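Local coordinates for chitooligosaccharidolytic beta-N-acetylglucosaminidase (Ostrinia furnacalis, PDB 3OZP), which hydrolyses chitooligosaccharides, removing one beta-linked N-acetylglucosamine at a time from the non-reducing end and preferring short chains, at residues L193-R198 / L501-S506; E275-A280 / G343-S348; I400-T405 / Q424-G429. One frame throughout, in Å; residues are numbered along the deposited sequence.

Contact 1: L193-R198 / L501-S506; sequences LLDTAR and LWSEQS. With OAN (O-(2-acetamido-2-deoxy D-glucopyranosylidene) amino-N-phenylcarbamate), chain B.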
loop_
_atom_site.group_PDB
_atom_site.type_symbol
_atom_site.label_atom_id
_atom_site.label_comp_id
_atom_site.label_asym_id
_atom_site.label_seq_id
_atom_site.Cartn_x
_atom_site.Cartn_y
_atom_site.Cartn_z
ATOM N N LEU A 193 -0.348 1.091 -17.381
ATOM C CA LEU A 193 -1.290 0.011 -17.616
ATOM C C LEU A 193 -1.975 -0.338 -16.302
ATOM O O LEU A 193 -1.306 -0.582 -15.290
ATOM C CB LEU A 193 -0.591 -1.231 -18.189
ATOM C CG LEU A 193 -1.462 -2.472 -18.460
ATOM C CD1 LEU A 193 -0.854 -3.301 -19.557
ATOM C CD2 LEU A 193 -1.649 -3.338 -17.212
ATOM N N LEU A 194 -3.307 -0.357 -16.329
ATOM C CA LEU A 194 -4.105 -0.860 -15.217
ATOM C C LEU A 194 -4.890 -2.098 -15.636
ATOM O O LEU A 194 -5.725 -2.046 -16.539
ATOM C CB LEU A 194 -5.070 0.207 -14.698
ATOM C CG LEU A 194 -5.713 -0.125 -13.344
ATOM C CD1 LEU A 194 -4.632 -0.346 -12.289
ATOM C CD2 LEU A 194 -6.700 0.950 -12.910
ATOM N N ASP A 195 -4.599 -3.206 -14.967
ATOM C CA ASP A 195 -5.280 -4.472 -15.167
ATOM C C ASP A 195 -6.495 -4.469 -14.234
ATOM O O ASP A 195 -6.344 -4.459 -13.017
ATOM C CB ASP A 195 -4.283 -5.600 -14.856
ATOM C CG ASP A 195 -4.928 -6.974 -14.681
ATOM O OD1 ASP A 195 -4.184 -7.893 -14.269
ATOM O OD2 ASP A 195 -6.134 -7.156 -14.947
ATOM N N THR A 196 -7.694 -4.418 -14.805
ATOM C CA THR A 196 -8.923 -4.386 -13.994
ATOM C C THR A 196 -9.730 -5.669 -14.167
ATOM O O THR A 196 -10.958 -5.687 -13.967
ATOM C CB THR A 196 -9.821 -3.172 -14.327
ATOM O OG1 THR A 196 -10.332 -3.291 -15.665
ATOM C CG2 THR A 196 -9.057 -1.860 -14.173
ATOM N N ALA A 197 -9.031 -6.741 -14.530
ATOM C CA ALA A 197 -9.664 -8.030 -14.758
ATOM C C ALA A 197 -9.218 -9.061 -13.725
ATOM O O ALA A 197 -10.013 -9.900 -13.292
ATOM C CB ALA A 197 -9.376 -8.512 -16.171
ATOM N N ARG A 198 -7.951 -8.995 -13.320
ATOM C CA ARG A 198 -7.451 -9.884 -12.276
ATOM C C ARG A 198 -8.010 -9.492 -10.914
ATOM O O ARG A 198 -8.144 -10.330 -10.029
ATOM C CB ARG A 198 -5.925 -9.920 -12.267
ATOM C CG ARG A 198 -5.330 -10.956 -13.211
ATOM C CD ARG A 198 -5.783 -10.797 -14.679
ATOM N NE ARG A 198 -5.033 -11.724 -15.522
ATOM C CZ ARG A 198 -3.844 -11.455 -16.058
ATOM N NH1 ARG A 198 -3.281 -10.262 -15.873
ATOM N NH2 ARG A 198 -3.222 -12.378 -16.790
ATOM N N LEU A 501 0.842 -2.151 -14.117
ATOM C CA LEU A 501 0.268 -2.676 -12.884
ATOM C C LEU A 501 -0.695 -3.821 -13.186
ATOM O O LEU A 501 -1.902 -3.624 -13.372
ATOM C CB LEU A 501 -0.402 -1.582 -12.037
ATOM C CG LEU A 501 -1.038 -2.011 -10.702
ATOM C CD1 LEU A 501 -0.080 -2.839 -9.820
ATOM C CD2 LEU A 501 -1.551 -0.784 -9.949
ATOM N N TRP A 502 -0.129 -5.019 -13.246
ATOM C CA TRP A 502 -0.903 -6.244 -13.287
ATOM C C TRP A 502 -1.515 -6.446 -11.906
ATOM O O TRP A 502 -0.949 -6.006 -10.899
ATOM C CB TRP A 502 -0.011 -7.411 -13.686
ATOM C CG TRP A 502 0.591 -7.191 -15.035
ATOM C CD1 TRP A 502 1.880 -6.854 -15.308
ATOM C CD2 TRP A 502 -0.089 -7.244 -16.297
ATOM N NE1 TRP A 502 2.056 -6.714 -16.664
ATOM C CE2 TRP A 502 0.864 -6.944 -17.296
ATOM C CE3 TRP A 502 -1.410 -7.523 -16.680
ATOM C CZ2 TRP A 502 0.545 -6.924 -18.657
ATOM C CZ3 TRP A 502 -1.732 -7.499 -18.032
ATOM C CH2 TRP A 502 -0.753 -7.209 -19.008
ATOM N N SER A 503 -2.677 -7.087 -11.861
ATOM C CA SER A 503 -3.512 -6.985 -10.673
ATOM C C SER A 503 -3.865 -8.309 -10.013
ATOM O O SER A 503 -4.871 -8.403 -9.308
ATOM C CB SER A 503 -4.765 -6.172 -10.994
ATOM O OG SER A 503 -4.403 -4.858 -11.399
ATOM N N GLU A 504 -3.033 -9.328 -10.226
ATOM C CA GLU A 504 -3.184 -10.575 -9.479
ATOM C C GLU A 504 -3.131 -10.292 -7.981
ATOM O O GLU A 504 -3.765 -10.991 -7.186
ATOM C CB GLU A 504 -2.112 -11.597 -9.865
ATOM C CG GLU A 504 -2.265 -12.170 -11.278
ATOM C CD GLU A 504 -1.528 -11.361 -12.346
ATOM O OE1 GLU A 504 -1.065 -10.235 -12.058
ATOM O OE2 GLU A 504 -1.419 -11.860 -13.485
ATOM N N GLN A 505 -2.385 -9.254 -7.607
ATOM C CA GLN A 505 -2.189 -8.881 -6.207
ATOM C C GLN A 505 -2.355 -7.375 -5.989
ATOM O O GLN A 505 -1.667 -6.773 -5.157
ATOM C CB GLN A 505 -0.807 -9.331 -5.736
ATOM C CG GLN A 505 -0.591 -10.835 -5.787
ATOM C CD GLN A 505 0.796 -11.217 -5.370
ATOM O OE1 GLN A 505 1.028 -11.589 -4.222
ATOM N NE2 GLN A 505 1.739 -11.111 -6.290
ATOM N N SER A 506 -3.275 -6.777 -6.737
ATOM C CA SER A 506 -3.588 -5.362 -6.601
ATOM C C SER A 506 -5.046 -5.086 -6.952
ATOM O O SER A 506 -5.591 -5.680 -7.880
ATOM C CB SER A 506 -2.666 -4.521 -7.492
ATOM O OG SER A 506 -2.922 -3.132 -7.332
HETATM C CAH OAN B . 2.446 -9.349 -21.145
HETATM C CAG OAN B . 2.374 -9.918 -19.728
HETATM O OAN OAN B . 2.992 -9.378 -18.812
HETATM N NAI OAN B . 1.616 -11.029 -19.596
HETATM C CAB OAN B . 1.378 -11.727 -18.311
HETATM C CAC OAN B . 0.307 -10.913 -17.542
HETATM O OAJ OAN B . -0.996 -11.376 -17.902
HETATM C CAD OAN B . 0.513 -11.035 -16.050
HETATM O OAK OAN B . -0.505 -10.301 -15.361
HETATM C CAE OAN B . 1.884 -10.463 -15.765
HETATM C CAF OAN B . 2.161 -10.452 -14.265
HETATM O OAM OAN B . 3.452 -9.892 -14.013
HETATM O OAL OAN B . 2.884 -11.286 -16.416
HETATM C CAA OAN B . 2.595 -11.939 -17.598
HETATM N NAY OAN B . 3.466 -12.802 -18.120
HETATM O OAQ OAN B . 4.743 -12.973 -17.384
HETATM C CAP OAN B . 5.115 -14.255 -17.094
HETATM O OAR OAN B . 5.109 -15.129 -17.965
HETATM N NAO OAN B . 5.528 -14.509 -15.838
HETATM C CAS OAN B . 5.945 -15.711 -15.424
HETATM C CAT OAN B . 7.247 -16.141 -15.696
HETATM C CAU OAN B . 7.683 -17.384 -15.232
HETATM C CAV OAN B . 6.822 -18.191 -14.484
HETATM C CAW OAN B . 5.527 -17.759 -14.196
HETATM C CAX OAN B . 5.092 -16.515 -14.661
#
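Asp-195 and Ser-503 meet where the first and last strands of the (beta/alpha)8 barrel, 189-195 and 494-501, close the cylinder in parallel at the floor of the sugar pocket. Leu-501 N donates to Leu-193 O, and Asp-195 N to Leu-501 O. Just beyond, the hydroxyl OG of Ser-503 donates to Asp-195 O (2.6 Å), on a lone pair in the carbonyl plane.

The side chain of Arg-198 runs along Glu-504. Its CB rests on the carbonyl of Ser-503, and CG packs on Glu-504 CG (3.8 Å). A bend at chi2 (56°) then turns the chain, and NE bonds Gln-229 outside the contact. At the tip, NH2 donates almost straight to OAJ of the inhibitor OAN (2.7 Å), while NH1 donates in the guanidinium plane to Asp-195 OD1 (3.0 Å) and weakly to OAN OAK. Glu-504 OE2 lies over the guanidinium face, so this salt bridge is one of charge alone.

Asp-195 OD1 is gripped from opposite faces of its plane by Arg-198 NH1 and Ser-503 N; OD2 takes the backbone N of Ala-197, an Asx turn, and that of Arg-198, completing an Asx motif; together these hold the carboxylate. The Trp-502 ring carries the sugar on one face and Leu-193 CD2 on the other, 4.1 Å from the six-membered ring's centroid. Beside it, OAN OAK donates to Glu-504 OE2 over 2.6 Å.

Contact 2: E275-A280 / G343-S348; sequences EFDAPA and GGDEVS. With OAN (O-(2-acetamido-2-deoxy D-glucopyranosylidene) amino-N-phenylcarbamate), chain B.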
loop_
_atom_site.group_PDB
_atom_site.type_symbol
_atom_site.label_atom_id
_atom_site.label_comp_id
_atom_site.label_asym_id
_atom_site.label_seq_id
_atom_site.Cartn_x
_atom_site.Cartn_y
_atom_site.Cartn_z
ATOM N N GLU A 275 -7.653 -2.126 -23.951
ATOM C CA GLU A 275 -7.120 -3.374 -24.476
ATOM C C GLU A 275 -8.155 -4.486 -24.389
ATOM O O GLU A 275 -8.733 -4.729 -23.320
ATOM C CB GLU A 275 -5.856 -3.816 -23.729
ATOM C CG GLU A 275 -5.258 -5.125 -24.265
ATOM C CD GLU A 275 -4.106 -5.663 -23.434
ATOM O OE1 GLU A 275 -3.623 -4.953 -22.526
ATOM O OE2 GLU A 275 -3.680 -6.813 -23.679
ATOM N N PHE A 276 -8.393 -5.155 -25.516
ATOM C CA PHE A 276 -9.035 -6.456 -25.470
ATOM C C PHE A 276 -8.005 -7.516 -25.826
ATOM O O PHE A 276 -7.678 -7.711 -26.996
ATOM C CB PHE A 276 -10.267 -6.561 -26.378
ATOM C CG PHE A 276 -10.983 -7.873 -26.229
ATOM C CD1 PHE A 276 -11.870 -8.075 -25.171
ATOM C CD2 PHE A 276 -10.738 -8.921 -27.112
ATOM C CE1 PHE A 276 -12.509 -9.298 -25.000
ATOM C CE2 PHE A 276 -11.377 -10.152 -26.954
ATOM C CZ PHE A 276 -12.262 -10.339 -25.893
ATOM N N ASP A 277 -7.497 -8.186 -24.801
ATOM C CA ASP A 277 -6.464 -9.194 -24.973
ATOM C C ASP A 277 -7.022 -10.446 -25.659
ATOM O O ASP A 277 -7.997 -11.044 -25.190
ATOM C CB ASP A 277 -5.862 -9.542 -23.614
ATOM C CG ASP A 277 -4.515 -10.212 -23.725
ATOM O OD1 ASP A 277 -3.818 -10.284 -22.696
ATOM O OD2 ASP A 277 -4.146 -10.655 -24.834
ATOM N N ALA A 278 -6.406 -10.822 -26.780
ATOM C CA ALA A 278 -6.809 -11.998 -27.555
ATOM C C ALA A 278 -5.612 -12.546 -28.340
ATOM O O ALA A 278 -4.720 -11.776 -28.700
ATOM C CB ALA A 278 -7.945 -11.636 -28.504
ATOM N N PRO A 279 -5.595 -13.866 -28.640
ATOM C CA PRO A 279 -6.610 -14.894 -28.379
ATOM C C PRO A 279 -6.439 -15.663 -27.069
ATOM O O PRO A 279 -7.310 -16.455 -26.718
ATOM C CB PRO A 279 -6.439 -15.845 -29.566
ATOM C CG PRO A 279 -4.983 -15.796 -29.849
ATOM C CD PRO A 279 -4.516 -14.392 -29.499
ATOM N N ALA A 280 -5.329 -15.455 -26.367
ATOM C CA ALA A 280 -5.181 -15.985 -25.014
ATOM C C ALA A 280 -5.824 -15.013 -24.022
ATOM O O ALA A 280 -6.411 -14.006 -24.425
ATOM C CB ALA A 280 -3.714 -16.217 -24.681
ATOM N N GLY A 343 -3.572 -7.006 -27.437
ATOM C CA GLY A 343 -2.943 -8.002 -26.581
ATOM C C GLY A 343 -1.947 -8.896 -27.293
ATOM O O GLY A 343 -0.846 -8.461 -27.644
ATOM N N GLY A 344 -2.333 -10.153 -27.486
ATOM C CA GLY A 344 -1.492 -11.141 -28.156
ATOM C C GLY A 344 -0.308 -11.627 -27.345
ATOM O O GLY A 344 0.711 -12.032 -27.910
ATOM N N ASP A 345 -0.421 -11.585 -26.021
ATOM C CA ASP A 345 0.620 -12.169 -25.181
ATOM C C ASP A 345 0.343 -13.642 -24.907
ATOM O O ASP A 345 -0.807 -14.038 -24.710
ATOM C CB ASP A 345 0.808 -11.395 -23.864
ATOM C CG ASP A 345 -0.474 -11.291 -23.038
ATOM O OD1 ASP A 345 -1.562 -11.155 -23.630
ATOM O OD2 ASP A 345 -0.390 -11.324 -21.793
ATOM N N GLU A 346 1.409 -14.441 -24.939
ATOM C CA GLU A 346 1.436 -15.786 -24.350
ATOM C C GLU A 346 0.399 -16.790 -24.867
ATOM O O GLU A 346 -0.277 -17.461 -24.076
ATOM C CB GLU A 346 1.351 -15.684 -22.823
ATOM C CG GLU A 346 2.398 -14.763 -22.223
ATOM C CD GLU A 346 2.189 -14.520 -20.748
ATOM O OE1 GLU A 346 1.026 -14.347 -20.315
ATOM O OE2 GLU A 346 3.199 -14.501 -20.024
ATOM N N VAL A 347 0.294 -16.915 -26.186
ATOM C CA VAL A 347 -0.583 -17.922 -26.780
ATOM C C VAL A 347 0.014 -19.323 -26.610
ATOM O O VAL A 347 1.176 -19.561 -26.932
ATOM C CB VAL A 347 -0.899 -17.603 -28.254
ATOM C CG1 VAL A 347 -1.670 -18.736 -28.908
ATOM C CG2 VAL A 347 -1.697 -16.325 -28.336
ATOM N N SER A 348 -0.795 -20.231 -26.076
ATOM C CA SER A 348 -0.378 -21.594 -25.786
ATOM C C SER A 348 -0.684 -22.519 -26.960
ATOM O O SER A 348 -1.822 -22.582 -27.434
ATOM C CB SER A 348 -1.073 -22.095 -24.519
ATOM O OG SER A 348 -0.843 -23.479 -24.305
HETATM C CAH OAN B . 2.446 -9.349 -21.145
HETATM C CAG OAN B . 2.374 -9.918 -19.728
HETATM O OAN OAN B . 2.992 -9.378 -18.812
HETATM N NAI OAN B . 1.616 -11.029 -19.596
HETATM C CAB OAN B . 1.378 -11.727 -18.311
HETATM C CAC OAN B . 0.307 -10.913 -17.542
HETATM O OAJ OAN B . -0.996 -11.376 -17.902
HETATM C CAD OAN B . 0.513 -11.035 -16.050
HETATM O OAK OAN B . -0.505 -10.301 -15.361
HETATM C CAE OAN B . 1.884 -10.463 -15.765
HETATM C CAF OAN B . 2.161 -10.452 -14.265
HETATM O OAM OAN B . 3.452 -9.892 -14.013
HETATM O OAL OAN B . 2.884 -11.286 -16.416
HETATM C CAA OAN B . 2.595 -11.939 -17.598
HETATM N NAY OAN B . 3.466 -12.802 -18.120
HETATM O OAQ OAN B . 4.743 -12.973 -17.384
HETATM C CAP OAN B . 5.115 -14.255 -17.094
HETATM O OAR OAN B . 5.109 -15.129 -17.965
HETATM N NAO OAN B . 5.528 -14.509 -15.838
HETATM C CAS OAN B . 5.945 -15.711 -15.424
HETATM C CAT OAN B . 7.247 -16.141 -15.696
HETATM C CAU OAN B . 7.683 -17.384 -15.232
HETATM C CAV OAN B . 6.822 -18.191 -14.484
HETATM C CAW OAN B . 5.527 -17.759 -14.196
HETATM C CAX OAN B . 5.092 -16.515 -14.661
HETATM O O HOH W 1 -3.292 -13.114 -26.064
#
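The Asp-Glu pair of the family 20 glycoside hydrolases, Asp-345 and Glu-346, sits on the loop after barrel strand 340-343 and is backed here by the end of strand 271-278. In this family such a pair serves substrate-assisted catalysis, the aspartate orienting the 2-acetamido group and the glutamate acting as general acid. Consistent with this, Asp-345 OD2 accepts from NAI, the acetamido nitrogen of the inhibitor OAN, at 3.0 Å. Glu-346, assigned to the charge relay, brings OE2 to 2.6 Å from OAN NAY, and its OE1 bonds His-281.

Behind Asp-345 stands Asp-277, whose CG, anti to the backbone N (chi1 -161°), carries the carboxylate across to it. The two side chains cross at about a right angle, yet their carboxylates are nearly coplanar, 24° apart, with Asp-277 OD1 only 2.6 Å from Asp-345 OD1. Asp-277 OD2 takes a weak bond from Gly-344 N and a second from a bridging water, which also donates to Asp-345 O and accepts weakly from Ala-280 N. Replacing Asp-277 with an alanine would probably cost this water one of its acceptors and leave Asp-345 OD1 without the carboxylate that backs it, freeing that acid to turn away from the acetamido group.

Gly-343 fits tightly under the acids: its CA lies 3.2 Å from Glu-275 OE2, and a beta carbon there would run into Asp-277 OD2. His-224 holds the Glu-275 carboxylate at OE1. Farther along, the contact turns apolar: Pro-279, after a cis peptide bond, touches Val-347 CG2 with its CD at 3.6 Å.

Contact 3: I400-T405 / Q424-G429; sequences ILWTST and QVWTTG. With OAN (O-(2-acetamido-2-deoxy D-glucopyranosylidene) amino-N-phenylcarbamate), chain B.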
loop_
_atom_site.group_PDB
_atom_site.type_symbol
_atom_site.label_atom_id
_atom_site.label_comp_id
_atom_site.label_asym_id
_atom_site.label_seq_id
_atom_site.Cartn_x
_atom_site.Cartn_y
_atom_site.Cartn_z
ATOM N N ILE A 400 -1.718 -2.236 -31.153
ATOM C CA ILE A 400 -0.628 -2.678 -30.293
ATOM C C ILE A 400 -0.745 -4.163 -29.969
ATOM O O ILE A 400 -1.840 -4.674 -29.687
ATOM C CB ILE A 400 -0.551 -1.874 -28.962
ATOM C CG1 ILE A 400 -0.643 -0.364 -29.217
ATOM C CG2 ILE A 400 0.731 -2.216 -28.196
ATOM C CD1 ILE A 400 -0.781 0.487 -27.948
ATOM N N LEU A 401 0.399 -4.836 -30.014
ATOM C CA LEU A 401 0.553 -6.206 -29.558
ATOM C C LEU A 401 1.731 -6.285 -28.590
ATOM O O LEU A 401 2.700 -5.537 -28.735
ATOM C CB LEU A 401 0.807 -7.124 -30.753
ATOM C CG LEU A 401 -0.267 -8.045 -31.351
ATOM C CD1 LEU A 401 -1.707 -7.569 -31.220
ATOM C CD2 LEU A 401 0.086 -8.409 -32.803
ATOM N N TRP A 402 1.639 -7.183 -27.605
ATOM C CA TRP A 402 2.755 -7.482 -26.710
ATOM C C TRP A 402 3.833 -8.253 -27.467
ATOM O O TRP A 402 3.526 -8.947 -28.445
ATOM C CB TRP A 402 2.291 -8.347 -25.533
ATOM C CG TRP A 402 1.300 -7.692 -24.625
ATOM C CD1 TRP A 402 -0.042 -7.915 -24.585
ATOM C CD2 TRP A 402 1.574 -6.712 -23.620
ATOM N NE1 TRP A 402 -0.624 -7.138 -23.614
ATOM C CE2 TRP A 402 0.346 -6.386 -23.009
ATOM C CE3 TRP A 402 2.743 -6.078 -23.173
ATOM C CZ2 TRP A 402 0.246 -5.446 -21.983
ATOM C CZ3 TRP A 402 2.648 -5.157 -22.145
ATOM C CH2 TRP A 402 1.406 -4.842 -21.565
ATOM N N THR A 403 5.083 -8.140 -27.012
ATOM C CA THR A 403 6.137 -9.056 -27.466
ATOM C C THR A 403 5.746 -10.483 -27.101
ATOM O O THR A 403 5.256 -10.745 -25.993
ATOM C CB THR A 403 7.537 -8.756 -26.870
ATOM O OG1 THR A 403 7.445 -8.592 -25.452
ATOM C CG2 THR A 403 8.156 -7.517 -27.489
ATOM N N SER A 404 5.957 -11.388 -28.051
ATOM C CA SER A 404 5.538 -12.783 -27.942
ATOM C C SER A 404 6.260 -13.607 -29.008
ATOM O O SER A 404 7.115 -13.087 -29.729
ATOM C CB SER A 404 4.027 -12.893 -28.158
ATOM O OG SER A 404 3.685 -12.598 -29.506
ATOM N N THR A 405 5.894 -14.883 -29.110
ATOM C CA THR A 405 6.397 -15.779 -30.155
ATOM C C THR A 405 6.063 -15.239 -31.547
ATOM O O THR A 405 6.872 -15.354 -32.470
ATOM C CB THR A 405 5.836 -17.211 -29.971
ATOM O OG1 THR A 405 6.221 -17.702 -28.685
ATOM C CG2 THR A 405 6.372 -18.165 -31.036
ATOM N N GLN A 424 4.526 -3.531 -27.890
ATOM C CA GLN A 424 4.786 -3.220 -26.485
ATOM C C GLN A 424 5.751 -4.244 -25.913
ATOM O O GLN A 424 5.426 -5.425 -25.795
ATOM C CB GLN A 424 3.498 -3.147 -25.649
ATOM C CG GLN A 424 3.753 -2.609 -24.229
ATOM C CD GLN A 424 2.495 -2.169 -23.486
ATOM O OE1 GLN A 424 1.370 -2.345 -23.960
ATOM N NE2 GLN A 424 2.692 -1.595 -22.302
ATOM N N VAL A 425 6.940 -3.771 -25.558
ATOM C CA VAL A 425 8.028 -4.630 -25.126
ATOM C C VAL A 425 7.975 -4.840 -23.618
ATOM O O VAL A 425 8.013 -3.881 -22.855
ATOM C CB VAL A 425 9.394 -4.017 -25.528
ATOM C CG1 VAL A 425 10.541 -4.881 -25.047
ATOM C CG2 VAL A 425 9.461 -3.815 -27.044
ATOM N N TRP A 426 7.888 -6.097 -23.192
ATOM C CA TRP A 426 7.949 -6.415 -21.768
ATOM C C TRP A 426 9.055 -7.421 -21.437
ATOM O O TRP A 426 9.102 -7.958 -20.330
ATOM C CB TRP A 426 6.583 -6.878 -21.242
ATOM C CG TRP A 426 6.120 -8.186 -21.804
ATOM C CD1 TRP A 426 5.591 -8.404 -23.040
ATOM C CD2 TRP A 426 6.141 -9.457 -21.146
ATOM N NE1 TRP A 426 5.283 -9.732 -23.199
ATOM C CE2 TRP A 426 5.612 -10.404 -22.052
ATOM C CE3 TRP A 426 6.557 -9.890 -19.878
ATOM C CZ2 TRP A 426 5.484 -11.759 -21.733
ATOM C CZ3 TRP A 426 6.433 -11.237 -19.562
ATOM C CH2 TRP A 426 5.898 -12.155 -20.488
ATOM N N THR A 427 9.946 -7.664 -22.400
ATOM C CA THR A 427 11.181 -8.414 -22.162
ATOM C C THR A 427 12.086 -7.557 -21.273
ATOM O O THR A 427 11.736 -6.425 -20.962
ATOM C CB THR A 427 11.931 -8.695 -23.488
ATOM O OG1 THR A 427 12.384 -7.459 -24.053
ATOM C CG2 THR A 427 11.046 -9.407 -24.495
ATOM N N THR A 428 13.244 -8.081 -20.868
ATOM C CA THR A 428 14.251 -7.244 -20.200
ATOM C C THR A 428 14.712 -6.152 -21.167
ATOM O O THR A 428 14.547 -6.288 -22.382
ATOM C CB THR A 428 15.482 -8.050 -19.729
ATOM O OG1 THR A 428 16.187 -8.562 -20.867
ATOM C CG2 THR A 428 15.068 -9.202 -18.825
ATOM N N GLY A 429 15.286 -5.077 -20.633
ATOM C CA GLY A 429 15.761 -3.963 -21.457
ATOM C C GLY A 429 17.017 -4.274 -22.260
ATOM O O GLY A 429 17.469 -3.451 -23.058
HETATM C CAH OAN B . 2.446 -9.349 -21.145
HETATM C CAG OAN B . 2.374 -9.918 -19.728
HETATM O OAN OAN B . 2.992 -9.378 -18.812
HETATM N NAI OAN B . 1.616 -11.029 -19.596
HETATM C CAB OAN B . 1.378 -11.727 -18.311
HETATM C CAC OAN B . 0.307 -10.913 -17.542
HETATM O OAJ OAN B . -0.996 -11.376 -17.902
HETATM C CAD OAN B . 0.513 -11.035 -16.050
HETATM O OAK OAN B . -0.505 -10.301 -15.361
HETATM C CAE OAN B . 1.884 -10.463 -15.765
HETATM C CAF OAN B . 2.161 -10.452 -14.265
HETATM O OAM OAN B . 3.452 -9.892 -14.013
HETATM O OAL OAN B . 2.884 -11.286 -16.416
HETATM C CAA OAN B . 2.595 -11.939 -17.598
HETATM N NAY OAN B . 3.466 -12.802 -18.120
HETATM O OAQ OAN B . 4.743 -12.973 -17.384
HETATM C CAP OAN B . 5.115 -14.255 -17.094
HETATM O OAR OAN B . 5.109 -15.129 -17.965
HETATM N NAO OAN B . 5.528 -14.509 -15.838
HETATM C CAS OAN B . 5.945 -15.711 -15.424
HETATM C CAT OAN B . 7.247 -16.141 -15.696
HETATM C CAU OAN B . 7.683 -17.384 -15.232
HETATM C CAV OAN B . 6.822 -18.191 -14.484
HETATM C CAW OAN B . 5.527 -17.759 -14.196
HETATM C CAX OAN B . 5.092 -16.515 -14.661
#
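Gln-424 N donates to Leu-401 O at 2.8 Å in a nearly straight bond (167°), and Thr-403 N returns one to Gln-424 O. These bonds pair the fifth and sixth strands of the (beta/alpha)8 barrel, 399-402 and 421-425, in parallel. Thr-403 CG2 packs on Val-425 CA.

Just past the strands, Thr-403 O receives the indole NE1 of Trp-426 at 3.0 Å, with the oxygen tilted out of the ring plane. Thr-403 also takes a long, weak bond from Trp-426 N on its OG1, so one threonine holds the tryptophan at both backbone and ring. With its CG between the backbone N and the carbonyl carbon (chi1 67°), the indole folds back so that NE1 meets the Thr-403 carbonyl.

Trp-402 and Gln-424 project side by side from the same face of the sheet. The extended glutamine lays its amide under the indole, planes 20° apart, with CD 3.3 Å from Trp-402 CZ3; Glu-498, Ser-447 and His-341 bond the amide and keep it from rotating. Trp-402 turns its edge toward the face of Trp-426 in an offset edge-to-face pair, centroids 5.5 Å apart, and its NE1 bonds Glu-275.

The acetamido methyl of OAN, CAH, lies over a face of each indole, 3.7 Å from Trp-402 CD2. Two perpendicular indoles, each pinned through its own NE1, thus make an apolar corner, probably rigid, for that methyl, consistent with the enzyme's need for a 2-acetamido group.

In the fold
All three contacts lie along the rim of one eight-stranded parallel barrel and touch the same inhibitor molecule. Contact 1 joins the first and last strands, contact 2 the third and fourth, contact 3 the fifth and sixth. Contacts 2 and 3, with centres 12 Å apart, are joined directly by a probable hydrogen bond from Trp-402 N to Gly-343 O (2.8 Å). Across the barrel mouth, contact 1 reaches contact 3 by packing, Leu-193 CD1 lying 3.4 Å from Trp-402 CH2. Contacts 1 and 2 come within about 4 Å at their nearest atoms without touching. Together they hold two of the sugar hydroxyls, the acetamido nitrogen and the acetamido methyl; Tyr-453, Asp-455 and Trp-468 add further bonds.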